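Local coordinates for protein folylpolyglutamate synthase (FolC) (Helicobacter pylori, PDB 6K8C) that probably adds glutamate to dihydropteroate and extends the polyglutamate tail of tetrahydrofolates in ATP-dependent ligase reactions of folate biosynthesis, at residues K13-T18 against N105-L110; N221-G226 against N243-L248; V286-H291 against Q316-F321. All coordinates share one frame; numbering follows the deposited sequence.

Interaction 1 of 3, residues K13-T18 against N105-L110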
ATOM      1  N   LYS A  13     -21.069   3.974  -4.213  1.00 27.82           N
ATOM      2  CA  LYS A  13     -20.971   2.517  -4.207  1.00 34.79           C
ATOM      3  C   LYS A  13     -21.574   1.919  -5.475  1.00 40.51           C
ATOM      4  O   LYS A  13     -20.967   1.050  -6.115  1.00 34.17           O
ATOM      5  CB  LYS A  13     -21.650   1.950  -2.958  1.00 37.69           C
ATOM      6  CG  LYS A  13     -21.778   0.429  -2.962  1.00 53.54           C
ATOM      7  CD  LYS A  13     -22.522  -0.082  -1.735  1.00 62.82           C
ATOM      8  CE  LYS A  13     -21.593  -0.195  -0.532  1.00 75.73           C
ATOM      9  NZ  LYS A  13     -20.513  -1.203  -0.740  1.00 70.81           N
ATOM     10  N   ALA A  14     -22.761   2.395  -5.867  1.00 32.59           N
ATOM     11  CA  ALA A  14     -23.400   1.895  -7.081  1.00 34.67           C
ATOM     12  C   ALA A  14     -22.598   2.264  -8.321  1.00 33.42           C
ATOM     13  O   ALA A  14     -22.497   1.465  -9.258  1.00 37.05           O
ATOM     14  CB  ALA A  14     -24.830   2.433  -7.186  1.00 37.15           C
ATOM     15  N   PHE A  15     -22.020   3.467  -8.346  1.00 30.09           N
ATOM     16  CA  PHE A  15     -21.225   3.881  -9.500  1.00 35.22           C
ATOM     17  C   PHE A  15     -19.981   3.014  -9.659  1.00 38.47           C
ATOM     18  O   PHE A  15     -19.591   2.675 -10.784  1.00 33.29           O
ATOM     19  CB  PHE A  15     -20.842   5.354  -9.362  1.00 32.89           C
ATOM     20  CG  PHE A  15     -20.288   5.961 -10.615  1.00 37.69           C
ATOM     21  CD1 PHE A  15     -21.071   6.076 -11.753  1.00 39.90           C
ATOM     22  CD2 PHE A  15     -18.988   6.440 -10.649  1.00 32.13           C
ATOM     23  CE1 PHE A  15     -20.563   6.652 -12.907  1.00 41.57           C
ATOM     24  CE2 PHE A  15     -18.480   7.023 -11.793  1.00 40.81           C
ATOM     25  CZ  PHE A  15     -19.267   7.123 -12.929  1.00 41.51           C
ATOM     26  N   LEU A  16     -19.336   2.647  -8.548  1.00 34.06           N
ATOM     27  CA  LEU A  16     -18.166   1.774  -8.642  1.00 32.26           C
ATOM     28  C   LEU A  16     -18.545   0.375  -9.111  1.00 33.43           C
ATOM     29  O   LEU A  16     -17.754  -0.284  -9.794  1.00 31.78           O
ATOM     30  CB  LEU A  16     -17.440   1.705  -7.299  1.00 30.15           C
ATOM     31  CG  LEU A  16     -16.781   3.012  -6.851  1.00 27.84           C
ATOM     32  CD1 LEU A  16     -16.136   2.850  -5.486  1.00 33.17           C
ATOM     33  CD2 LEU A  16     -15.761   3.457  -7.888  1.00 29.58           C
ATOM     34  N   GLU A  17     -19.747  -0.095  -8.778  1.00 34.90           N
ATOM     35  CA  GLU A  17     -20.137  -1.430  -9.217  1.00 40.78           C
ATOM     36  C   GLU A  17     -20.389  -1.507 -10.722  1.00 37.23           C
ATOM     37  O   GLU A  17     -20.389  -2.611 -11.276  1.00 41.43           O
ATOM     38  CB  GLU A  17     -21.361  -1.904  -8.432  1.00 43.19           C
ATOM     39  CG  GLU A  17     -20.989  -2.472  -7.068  1.00 51.33           C
ATOM     40  CD  GLU A  17     -22.121  -2.437  -6.058  1.00 63.16           C
ATOM     41  OE1 GLU A  17     -21.844  -2.666  -4.862  1.00 71.74           O
ATOM     42  OE2 GLU A  17     -23.282  -2.195  -6.452  1.00 64.45           O
ATOM     43  N   THR A  18     -20.584  -0.372 -11.395  1.00 37.47           N
ATOM     44  CA  THR A  18     -20.624  -0.347 -12.855  1.00 34.88           C
ATOM     45  C   THR A  18     -19.240  -0.391 -13.481  1.00 43.05           C
ATOM     46  O   THR A  18     -19.133  -0.431 -14.711  1.00 38.03           O
ATOM     47  CB  THR A  18     -21.349   0.899 -13.360  1.00 40.95           C
ATOM     48  OG1 THR A  18     -20.473   2.032 -13.270  1.00 37.63           O
ATOM     49  CG2 THR A  18     -22.614   1.156 -12.547  1.00 43.62           C
ATOM     50  N   ASN A 105     -19.517  13.563  -1.674  1.00 33.31           N
ATOM     51  CA  ASN A 105     -19.657  14.877  -2.293  1.00 32.52           C
ATOM     52  C   ASN A 105     -18.723  15.036  -3.487  1.00 38.56           C
ATOM     53  O   ASN A 105     -19.111  15.612  -4.511  1.00 33.39           O
ATOM     54  CB  ASN A 105     -19.403  15.969  -1.254  1.00 37.17           C
ATOM     55  CG  ASN A 105     -19.299  17.344  -1.873  1.00 51.57           C
ATOM     56  OD1 ASN A 105     -18.203  17.876  -2.050  1.00 54.50           O
ATOM     57  ND2 ASN A 105     -20.443  17.926  -2.216  1.00 58.04           N
ATOM     58  N   ALA A 106     -17.488  14.543  -3.381  1.00 30.03           N
ATOM     59  CA  ALA A 106     -16.590  14.589  -4.530  1.00 28.13           C
ATOM     60  C   ALA A 106     -17.138  13.756  -5.681  1.00 31.33           C
ATOM     61  O   ALA A 106     -17.071  14.164  -6.846  1.00 32.92           O
ATOM     62  CB  ALA A 106     -15.195  14.097  -4.130  1.00 29.15           C
ATOM     63  N   HIS A 107     -17.674  12.576  -5.368  1.00 26.45           N
ATOM     64  CA  HIS A 107     -18.293  11.746  -6.393  1.00 28.33           C
ATOM     65  C   HIS A 107     -19.467  12.466  -7.049  1.00 31.27           C
ATOM     66  O   HIS A 107     -19.621  12.432  -8.276  1.00 33.45           O
ATOM     67  CB  HIS A 107     -18.751  10.424  -5.778  1.00 26.83           C
ATOM     68  CG  HIS A 107     -19.790   9.718  -6.593  1.00 33.16           C
ATOM     69  ND1 HIS A 107     -19.506   9.118  -7.800  1.00 32.28           N
ATOM     70  CD2 HIS A 107     -21.118   9.546  -6.389  1.00 35.64           C
ATOM     71  CE1 HIS A 107     -20.611   8.593  -8.299  1.00 39.20           C
ATOM     72  NE2 HIS A 107     -21.603   8.840  -7.465  1.00 31.40           N
ATOM     73  N   GLN A 108     -20.298  13.136  -6.249  1.00 32.45           N
ATOM     74  CA  GLN A 108     -21.467  13.816  -6.803  1.00 39.31           C
ATOM     75  C   GLN A 108     -21.063  14.888  -7.809  1.00 39.08           C
ATOM     76  O   GLN A 108     -21.755  15.098  -8.811  1.00 40.32           O
ATOM     77  CB  GLN A 108     -22.308  14.419  -5.680  1.00 35.98           C
ATOM     78  CG  GLN A 108     -23.266  13.433  -5.022  1.00 43.72           C
ATOM     79  CD  GLN A 108     -24.050  12.606  -6.035  1.00 50.14           C
ATOM     80  OE1 GLN A 108     -24.568  13.134  -7.019  1.00 47.19           O
ATOM     81  NE2 GLN A 108     -24.141  11.303  -5.792  1.00 40.66           N
ATOM     82  N   GLN A 109     -19.936  15.566  -7.571  1.00 36.53           N
ATOM     83  CA  GLN A 109     -19.464  16.563  -8.526  1.00 35.76           C
ATOM     84  C   GLN A 109     -18.921  15.912  -9.794  1.00 42.62           C
ATOM     85  O   GLN A 109     -19.084  16.455 -10.893  1.00 37.10           O
ATOM     86  CB  GLN A 109     -18.388  17.444  -7.886  1.00 44.51           C
ATOM     87  CG  GLN A 109     -18.827  18.171  -6.626  1.00 47.48           C
ATOM     88  CD  GLN A 109     -17.727  19.047  -6.058  1.00 50.25           C
ATOM     89  OE1 GLN A 109     -17.326  18.891  -4.904  1.00 54.21           O
ATOM     90  NE2 GLN A 109     -17.228  19.974  -6.870  1.00 46.03           N
ATOM     91  N   LEU A 110     -18.266  14.754  -9.665  1.00 33.76           N
ATOM     92  CA  LEU A 110     -17.617  14.133 -10.816  1.00 33.92           C
ATOM     93  C   LEU A 110     -18.603  13.417 -11.733  1.00 32.37           C
ATOM     94  O   LEU A 110     -18.442  13.443 -12.960  1.00 34.40           O
ATOM     95  CB  LEU A 110     -16.558  13.131 -10.353  1.00 30.21           C
ATOM     96  CG  LEU A 110     -15.245  13.658  -9.787  1.00 32.78           C
ATOM     97  CD1 LEU A 110     -14.369  12.484  -9.374  1.00 30.53           C
ATOM     98  CD2 LEU A 110     -14.547  14.517 -10.822  1.00 33.19           C
TER
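Phe-15 and His-107 carry the whole contact between two helices whose backbones stay well apart, the CA atoms of this pair lying 9.0 Å from each other. The tight part is small. His-107 CE1, the carbon between the two ring nitrogens, is pushed against the root of the phenylalanine side chain, 3.4 Å from Phe-15 CB, and also lies close to Phe-15 CG and CD2. Both side chains have CG anti to the backbone N (chi1 -167° for Phe-15, 160° for His-107), and each reaches out from its own helix toward the other. The rings meet obliquely, with planes at 47° and centroids 5.2 Å apart, so they form neither a flat stack nor a T-shaped pair. The contact fastens the N-terminal helix 12-17 to helix 100-110 of the Mur ligase-type ATP-binding part of the enzyme. Outside partners hold the imidazole: His-107 ND1 is hydrogen-bonded to Tyr-124 OH and NE2 to Asn-10 O. Tyr-124 also packs edge-to-face with Phe-15. With both nitrogens held, the imidazole probably has little freedom to rotate about its CB-CG bond, and its CE1 corner is left to face the phenylalanine. The far side of helix 12-17 is loose by comparison. There Lys-13 and Glu-17 are exposed and make no contact with 105-110, and nearby, exposed Thr-18 turns back on its own segment, its OG1 donating a 2.7 Å hydrogen bond to Phe-15 O, which also accepts from the backbone N of Thr-18.

Interaction 2 of 3, residues N221-G226 against N243-L248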
ATOM      1  N   ASN A 221      22.281   2.642   2.073  1.00 30.49           N
ATOM      2  CA  ASN A 221      21.819   1.456   2.791  1.00 29.15           C
ATOM      3  C   ASN A 221      22.321   1.566   4.229  1.00 31.07           C
ATOM      4  O   ASN A 221      23.326   0.971   4.628  1.00 29.14           O
ATOM      5  CB  ASN A 221      22.300   0.182   2.103  1.00 25.31           C
ATOM      6  CG  ASN A 221      21.638  -1.066   2.660  1.00 34.97           C
ATOM      7  OD1 ASN A 221      21.212  -1.095   3.816  1.00 34.91           O
ATOM      8  ND2 ASN A 221      21.541  -2.100   1.837  1.00 34.36           N
ATOM      9  N   GLU A 222      21.584   2.340   5.023  1.00 28.53           N
ATOM     10  CA  GLU A 222      22.073   2.815   6.311  1.00 35.38           C
ATOM     11  C   GLU A 222      20.892   3.327   7.123  1.00 37.06           C
ATOM     12  O   GLU A 222      20.094   4.116   6.612  1.00 29.90           O
ATOM     13  CB  GLU A 222      23.104   3.930   6.095  1.00 35.17           C
ATOM     14  CG  GLU A 222      23.470   4.720   7.328  1.00 39.21           C
ATOM     15  CD  GLU A 222      24.656   4.128   8.062  1.00 47.43           C
ATOM     16  OE1 GLU A 222      24.900   2.910   7.922  1.00 49.99           O
ATOM     17  OE2 GLU A 222      25.351   4.882   8.775  1.00 61.53           O
ATOM     18  N   ILE A 223      20.781   2.890   8.376  1.00 28.38           N
ATOM     19  CA  ILE A 223      19.691   3.306   9.256  1.00 27.90           C
ATOM     20  C   ILE A 223      20.259   4.208  10.343  1.00 36.71           C
ATOM     21  O   ILE A 223      21.150   3.800  11.098  1.00 31.42           O
ATOM     22  CB  ILE A 223      18.952   2.103   9.862  1.00 26.13           C
ATOM     23  CG1 ILE A 223      18.155   1.376   8.774  1.00 30.39           C
ATOM     24  CG2 ILE A 223      17.979   2.579  10.917  1.00 31.24           C
ATOM     25  CD1 ILE A 223      18.214  -0.130   8.887  1.00 44.07           C
ATOM     26  N   SER A 224      19.731   5.428  10.429  1.00 33.36           N
ATOM     27  CA  SER A 224      20.192   6.388  11.421  1.00 41.38           C
ATOM     28  C   SER A 224      19.728   5.996  12.820  1.00 48.23           C
ATOM     29  O   SER A 224      18.756   5.256  13.003  1.00 36.40           O
ATOM     30  CB  SER A 224      19.689   7.790  11.085  1.00 44.22           C
ATOM     31  OG  SER A 224      18.272   7.858  11.164  1.00 39.42           O
ATOM     32  N   LYS A 225      20.444   6.513  13.822  1.00 37.88           N
ATOM     33  CA  LYS A 225      20.052   6.283  15.209  1.00 43.55           C
ATOM     34  C   LYS A 225      18.657   6.833  15.485  1.00 35.19           C
ATOM     35  O   LYS A 225      17.862   6.201  16.189  1.00 38.11           O
ATOM     36  CB  LYS A 225      21.080   6.913  16.152  1.00 46.77           C
ATOM     37  CG  LYS A 225      20.544   7.237  17.541  1.00 53.90           C
ATOM     38  CD  LYS A 225      21.671   7.404  18.553  1.00 64.40           C
ATOM     39  CE  LYS A 225      22.130   6.061  19.100  1.00 62.71           C
ATOM     40  NZ  LYS A 225      23.234   6.217  20.091  1.00 77.94           N
ATOM     41  N   GLY A 226      18.342   8.005  14.935  1.00 34.25           N
ATOM     42  CA  GLY A 226      17.019   8.576  15.139  1.00 40.48           C
ATOM     43  C   GLY A 226      15.908   7.672  14.642  1.00 40.24           C
ATOM     44  O   GLY A 226      14.862   7.549  15.283  1.00 34.89           O
ATOM     45  N   ASN A 243      12.208   1.995   5.127  1.00 26.19           N
ATOM     46  CA  ASN A 243      11.064   2.723   4.579  1.00 27.86           C
ATOM     47  C   ASN A 243      10.969   4.116   5.181  1.00 26.97           C
ATOM     48  O   ASN A 243      10.693   5.091   4.468  1.00 25.87           O
ATOM     49  CB  ASN A 243       9.775   1.932   4.807  1.00 26.21           C
ATOM     50  CG  ASN A 243       9.706   0.676   3.953  1.00 25.40           C
ATOM     51  OD1 ASN A 243      10.451   0.532   2.990  1.00 32.76           O
ATOM     52  ND2 ASN A 243       8.805  -0.235   4.302  1.00 26.44           N
ATOM     53  N   LEU A 244      11.226   4.239   6.486  1.00 23.99           N
ATOM     54  CA  LEU A 244      11.224   5.557   7.110  1.00 28.65           C
ATOM     55  C   LEU A 244      12.428   6.382   6.673  1.00 20.87           C
ATOM     56  O   LEU A 244      12.317   7.604   6.508  1.00 25.05           O
ATOM     57  CB  LEU A 244      11.182   5.429   8.636  1.00 31.11           C
ATOM     58  CG  LEU A 244      11.209   6.737   9.447  1.00 33.08           C
ATOM     59  CD1 LEU A 244      10.041   7.697   9.105  1.00 27.55           C
ATOM     60  CD2 LEU A 244      11.220   6.438  10.939  1.00 33.04           C
ATOM     61  N   GLU A 245      13.596   5.744   6.503  1.00 27.33           N
ATOM     62  CA  GLU A 245      14.760   6.483   6.014  1.00 27.86           C
ATOM     63  C   GLU A 245      14.487   7.085   4.643  1.00 23.08           C
ATOM     64  O   GLU A 245      14.870   8.230   4.371  1.00 23.90           O
ATOM     65  CB  GLU A 245      15.994   5.578   5.948  1.00 28.30           C
ATOM     66  CG  GLU A 245      16.618   5.256   7.291  1.00 35.14           C
ATOM     67  CD  GLU A 245      17.336   6.441   7.919  1.00 37.50           C
ATOM     68  OE1 GLU A 245      17.510   7.482   7.247  1.00 39.88           O
ATOM     69  OE2 GLU A 245      17.740   6.320   9.093  1.00 37.91           O
ATOM     70  N   VAL A 246      13.827   6.328   3.767  1.00 22.46           N
ATOM     71  CA  VAL A 246      13.494   6.844   2.442  1.00 21.82           C
ATOM     72  C   VAL A 246      12.487   7.984   2.546  1.00 21.81           C
ATOM     73  O   VAL A 246      12.639   9.026   1.897  1.00 21.93           O
ATOM     74  CB  VAL A 246      12.980   5.705   1.547  1.00 21.79           C
ATOM     75  CG1 VAL A 246      12.466   6.263   0.228  1.00 24.85           C
ATOM     76  CG2 VAL A 246      14.090   4.669   1.319  1.00 22.73           C
ATOM     77  N   ALA A 247      11.456   7.818   3.375  1.00 20.04           N
ATOM     78  CA  ALA A 247      10.485   8.892   3.559  1.00 20.55           C
ATOM     79  C   ALA A 247      11.145  10.138   4.134  1.00 23.73           C
ATOM     80  O   ALA A 247      10.777  11.263   3.778  1.00 21.76           O
ATOM     81  CB  ALA A 247       9.344   8.429   4.465  1.00 23.48           C
ATOM     82  N   LEU A 248      12.112   9.959   5.038  1.00 24.62           N
ATOM     83  CA  LEU A 248      12.817  11.109   5.596  1.00 24.24           C
ATOM     84  C   LEU A 248      13.623  11.831   4.523  1.00 21.78           C
ATOM     85  O   LEU A 248      13.649  13.068   4.486  1.00 25.69           O
ATOM     86  CB  LEU A 248      13.723  10.660   6.745  1.00 22.80           C
ATOM     87  CG  LEU A 248      14.316  11.747   7.644  1.00 36.23           C
ATOM     88  CD1 LEU A 248      13.219  12.549   8.320  1.00 35.14           C
ATOM     89  CD2 LEU A 248      15.243  11.117   8.679  1.00 40.96           C
TER
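Glu-245 OE2 is gripped twice by a single residue, Ser-224. The backbone N of Ser-224 donates to Glu-245 OE2 over 2.6 Å in a nearly straight bond (N-H...O 166°), arriving from above the carboxylate plane, 39° out of it. The hydroxyl Ser-224 OG donates to the same oxygen, Glu-245 OE2, also over 2.6 Å, but on the syn side and much nearer the plane. Serine can offer both donors at once because its OG sits between the backbone N and the carbonyl carbon (chi1 65°), which brings the hydroxyl round to the side of its own N-H. The glutamate chain is bent at chi2 as it leaves helix 241-254. Its CG passes 3.7 Å from Glu-222 O, and Ile-223 CG2 lies 4.2 Å from Glu-245 OE2, a looser approach in which the two side chains run at a slant to each other. Ser-224 is the N-cap of helix 225-234, and its OG also caps Val-227 N. The carboxylate therefore reaches the first turn of that helix through its capping residue, and CG of Glu-245 lies beside Glu-222 and Ile-223, in the loop that leads from strand 215-218 into the helix. Val-227 packs on both Glu-245 and Leu-244, which carries the contact further along the two consecutive helices. Two short bonds to one oxygen, placed at the N-terminal end of a helix where the peptide N-H groups point outward, would probably stabilise the negative charge of Glu-245 and favour its ionised form.

Interaction 3 of 3, residues V286-H291 against Q316-F321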
ATOM      1  N   VAL A 286      -2.141  -7.813   6.120  1.00 25.31           N
ATOM      2  CA  VAL A 286      -2.131  -8.039   4.679  1.00 25.93           C
ATOM      3  C   VAL A 286      -0.752  -8.398   4.141  1.00 31.83           C
ATOM      4  O   VAL A 286      -0.597  -8.544   2.922  1.00 34.27           O
ATOM      5  CB  VAL A 286      -2.650  -6.801   3.926  1.00 32.53           C
ATOM      6  CG1 VAL A 286      -4.100  -6.533   4.295  1.00 38.39           C
ATOM      7  CG2 VAL A 286      -1.779  -5.588   4.246  1.00 36.45           C
ATOM      8  N   GLY A 287       0.249  -8.545   5.001  1.00 31.64           N
ATOM      9  CA  GLY A 287       1.599  -8.775   4.525  1.00 29.79           C
ATOM     10  C   GLY A 287       1.863 -10.211   4.105  1.00 38.19           C
ATOM     11  O   GLY A 287       1.043 -11.112   4.278  1.00 28.38           O
ATOM     12  N   HIS A 288       3.043 -10.415   3.514  1.00 32.41           N
ATOM     13  CA  HIS A 288       3.577 -11.766   3.313  1.00 32.29           C
ATOM     14  C   HIS A 288       5.080 -11.604   3.078  1.00 35.49           C
ATOM     15  O   HIS A 288       5.529 -11.463   1.938  1.00 39.01           O
ATOM     16  CB  HIS A 288       2.921 -12.515   2.172  1.00 31.49           C
ATOM     17  CG  HIS A 288       3.243 -13.978   2.169  1.00 38.46           C
ATOM     18  ND1 HIS A 288       4.477 -14.466   1.795  1.00 48.13           N
ATOM     19  CD2 HIS A 288       2.508 -15.055   2.537  1.00 41.50           C
ATOM     20  CE1 HIS A 288       4.481 -15.783   1.914  1.00 43.98           C
ATOM     21  NE2 HIS A 288       3.298 -16.165   2.362  1.00 35.59           N
ATOM     22  N   ASN A 289       5.837 -11.623   4.170  1.00 31.37           N
ATOM     23  CA  ASN A 289       7.262 -11.334   4.150  1.00 37.89           C
ATOM     24  C   ASN A 289       7.874 -11.946   5.388  1.00 36.79           C
ATOM     25  O   ASN A 289       7.229 -11.964   6.444  1.00 29.65           O
ATOM     26  CB  ASN A 289       7.520  -9.821   4.142  1.00 39.81           C
ATOM     27  CG  ASN A 289       8.216  -9.359   2.891  1.00 58.86           C
ATOM     28  OD1 ASN A 289       8.282 -10.084   1.898  1.00 66.61           O
ATOM     29  ND2 ASN A 289       8.745  -8.140   2.928  1.00 63.13           N
ATOM     30  N   PRO A 290       9.112 -12.437   5.309  1.00 35.15           N
ATOM     31  CA  PRO A 290       9.800 -12.842   6.538  1.00 32.14           C
ATOM     32  C   PRO A 290       9.835 -11.730   7.567  1.00 31.67           C
ATOM     33  O   PRO A 290       9.701 -11.992   8.769  1.00 32.79           O
ATOM     34  CB  PRO A 290      11.206 -13.215   6.041  1.00 37.57           C
ATOM     35  CG  PRO A 290      11.007 -13.599   4.616  1.00 39.69           C
ATOM     36  CD  PRO A 290       9.930 -12.676   4.108  1.00 31.89           C
ATOM     37  N   HIS A 291       9.991 -10.482   7.123  1.00 31.00           N
ATOM     38  CA  HIS A 291      10.066  -9.377   8.072  1.00 30.85           C
ATOM     39  C   HIS A 291       8.742  -9.172   8.797  1.00 26.93           C
ATOM     40  O   HIS A 291       8.714  -9.008  10.023  1.00 30.66           O
ATOM     41  CB  HIS A 291      10.489  -8.092   7.362  1.00 42.37           C
ATOM     42  CG  HIS A 291      10.781  -6.968   8.302  1.00 44.03           C
ATOM     43  ND1 HIS A 291      12.010  -6.803   8.904  1.00 54.08           N
ATOM     44  CD2 HIS A 291       9.993  -5.972   8.774  1.00 45.70           C
ATOM     45  CE1 HIS A 291      11.972  -5.743   9.693  1.00 51.07           C
ATOM     46  NE2 HIS A 291      10.760  -5.222   9.632  1.00 46.44           N
ATOM     47  N   GLN A 316       1.745 -17.348  -5.653  1.00 63.72           N
ATOM     48  CA  GLN A 316       2.712 -18.352  -6.085  1.00 69.90           C
ATOM     49  C   GLN A 316       4.148 -17.842  -6.072  1.00 62.30           C
ATOM     50  O   GLN A 316       5.084 -18.651  -6.063  1.00 60.12           O
ATOM     51  CB  GLN A 316       2.351 -18.837  -7.484  1.00 71.11           C
ATOM     52  CG  GLN A 316       1.552 -20.121  -7.512  1.00 75.36           C
ATOM     53  CD  GLN A 316       2.445 -21.340  -7.462  1.00 86.24           C
ATOM     54  OE1 GLN A 316       3.089 -21.689  -8.454  1.00 90.30           O
ATOM     55  NE2 GLN A 316       2.503 -21.987  -6.302  1.00 80.13           N
ATOM     56  N   ASP A 317       4.340 -16.527  -6.058  1.00 66.24           N
ATOM     57  CA  ASP A 317       5.661 -15.928  -6.167  1.00 67.03           C
ATOM     58  C   ASP A 317       6.339 -15.718  -4.819  1.00 74.52           C
ATOM     59  O   ASP A 317       7.474 -15.229  -4.786  1.00 74.25           O
ATOM     60  CB  ASP A 317       5.564 -14.584  -6.894  1.00 74.80           C
ATOM     61  CG  ASP A 317       4.349 -13.773  -6.455  1.00 74.49           C
ATOM     62  OD1 ASP A 317       3.203 -14.264  -6.597  1.00 70.62           O
ATOM     63  OD2 ASP A 317       4.537 -12.637  -5.973  1.00 80.11           O
ATOM     64  N   LYS A 318       5.676 -16.052  -3.715  1.00 61.42           N
ATOM     65  CA  LYS A 318       6.179 -15.738  -2.388  1.00 64.93           C
ATOM     66  C   LYS A 318       6.810 -16.962  -1.733  1.00 57.44           C
ATOM     67  O   LYS A 318       6.505 -18.111  -2.067  1.00 56.07           O
ATOM     68  CB  LYS A 318       5.055 -15.187  -1.509  1.00 59.55           C
ATOM     69  CG  LYS A 318       4.468 -13.881  -2.021  1.00 61.65           C
ATOM     70  CD  LYS A 318       5.364 -12.695  -1.697  1.00 68.11           C
ATOM     71  CE  LYS A 318       5.256 -11.603  -2.752  1.00 77.12           C
ATOM     72  NZ  LYS A 318       5.979 -11.951  -4.008  1.00 78.69           N
ATOM     73  N   ASP A 319       7.708 -16.693  -0.783  1.00 54.05           N
ATOM     74  CA  ASP A 319       8.421 -17.742  -0.054  1.00 54.51           C
ATOM     75  C   ASP A 319       7.540 -18.204   1.102  1.00 42.65           C
ATOM     76  O   ASP A 319       7.750 -17.863   2.268  1.00 40.45           O
ATOM     77  CB  ASP A 319       9.773 -17.232   0.432  1.00 49.66           C
ATOM     78  CG  ASP A 319      10.663 -18.342   0.974  1.00 50.51           C
ATOM     79  OD1 ASP A 319      10.177 -19.481   1.149  1.00 47.43           O
ATOM     80  OD2 ASP A 319      11.855 -18.067   1.230  1.00 52.62           O
ATOM     81  N   ALA A 320       6.532 -19.010   0.758  1.00 37.81           N
ATOM     82  CA  ALA A 320       5.594 -19.495   1.763  1.00 39.68           C
ATOM     83  C   ALA A 320       6.299 -20.327   2.826  1.00 38.40           C
ATOM     84  O   ALA A 320       5.977 -20.228   4.016  1.00 30.02           O
ATOM     85  CB  ALA A 320       4.487 -20.308   1.098  1.00 40.90           C
ATOM     86  N   PHE A 321       7.268 -21.149   2.414  1.00 33.24           N
ATOM     87  CA  PHE A 321       7.950 -22.032   3.354  1.00 35.24           C
ATOM     88  C   PHE A 321       8.591 -21.241   4.489  1.00 27.16           C
ATOM     89  O   PHE A 321       8.376 -21.538   5.670  1.00 31.14           O
ATOM     90  CB  PHE A 321       9.003 -22.870   2.615  1.00 30.86           C
ATOM     91  CG  PHE A 321       9.882 -23.669   3.525  1.00 35.19           C
ATOM     92  CD1 PHE A 321       9.479 -24.915   3.979  1.00 32.16           C
ATOM     93  CD2 PHE A 321      11.115 -23.178   3.932  1.00 37.16           C
ATOM     94  CE1 PHE A 321      10.282 -25.656   4.817  1.00 37.74           C
ATOM     95  CE2 PHE A 321      11.922 -23.914   4.777  1.00 35.21           C
ATOM     96  CZ  PHE A 321      11.506 -25.154   5.221  1.00 34.20           C
TER
HETATM   97  O   HOH W   1       7.668 -13.951   0.932  1.00 40.85           O
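His-288 of the loop between strand 282-285 and helix 290-303 packs against Lys-318 and Ala-320, where a second loop enters helix 320-327; both belong to the Mur ligase glutamate-ligase domain, with its mixed sheet flanked by helices. The nonpolar part of the contact is made by the imidazole. Lys-318 CB lies 3.4 Å from His-288 ND1, and the two side chains run past each other in opposite directions. Ala-320 CA meets the ring at its edge, 3.9 Å from His-288 CE1. With CG anti to the backbone N (chi1 -167°), the histidine extends across to the second loop. Polar bonds hold each side in place. His-288 NE2 is hydrogen-bonded to Tyr-312 OH, which probably helps to hold the ring's orientation, and Asp-319, the N-cap of helix 320-327, uses OD1 to cap Leu-322 N. The charged end of Lys-318 turns away from the histidine, its chain bent at chi2, chi3 and chi4, and pairs in a salt bridge with its neighbour, NZ to Asp-317 OD2 at 2.5 Å. A water links the two loops loosely: it accepts from Asp-319 N at 3.2 Å and lies in the plane of the imidazole, with a weak bond to His-288 ND1 at 3.3 Å.

Interaction 2 is a surface contact, while interactions 1 and 3 are partly buried, each with one buried residue among those that touch. Interactions 1 and 2 lie on opposite sides of the chain's centre, with centres about 39 Å apart, and share no helix; interaction 3 belongs to the glutamate-ligase domain, its nearest atoms about 7 Å from those of interaction 2. In kind, 1 is an oblique aromatic pair whose histidine is hydrogen-bonded from outside, 2 a carboxylate gripped by a helix N-cap, and 3 a histidine packed on aliphatic carbon with a weakly bound water between the loops. Interactions 2 and 3 both involve helix starts, whereas 1 joins two helices.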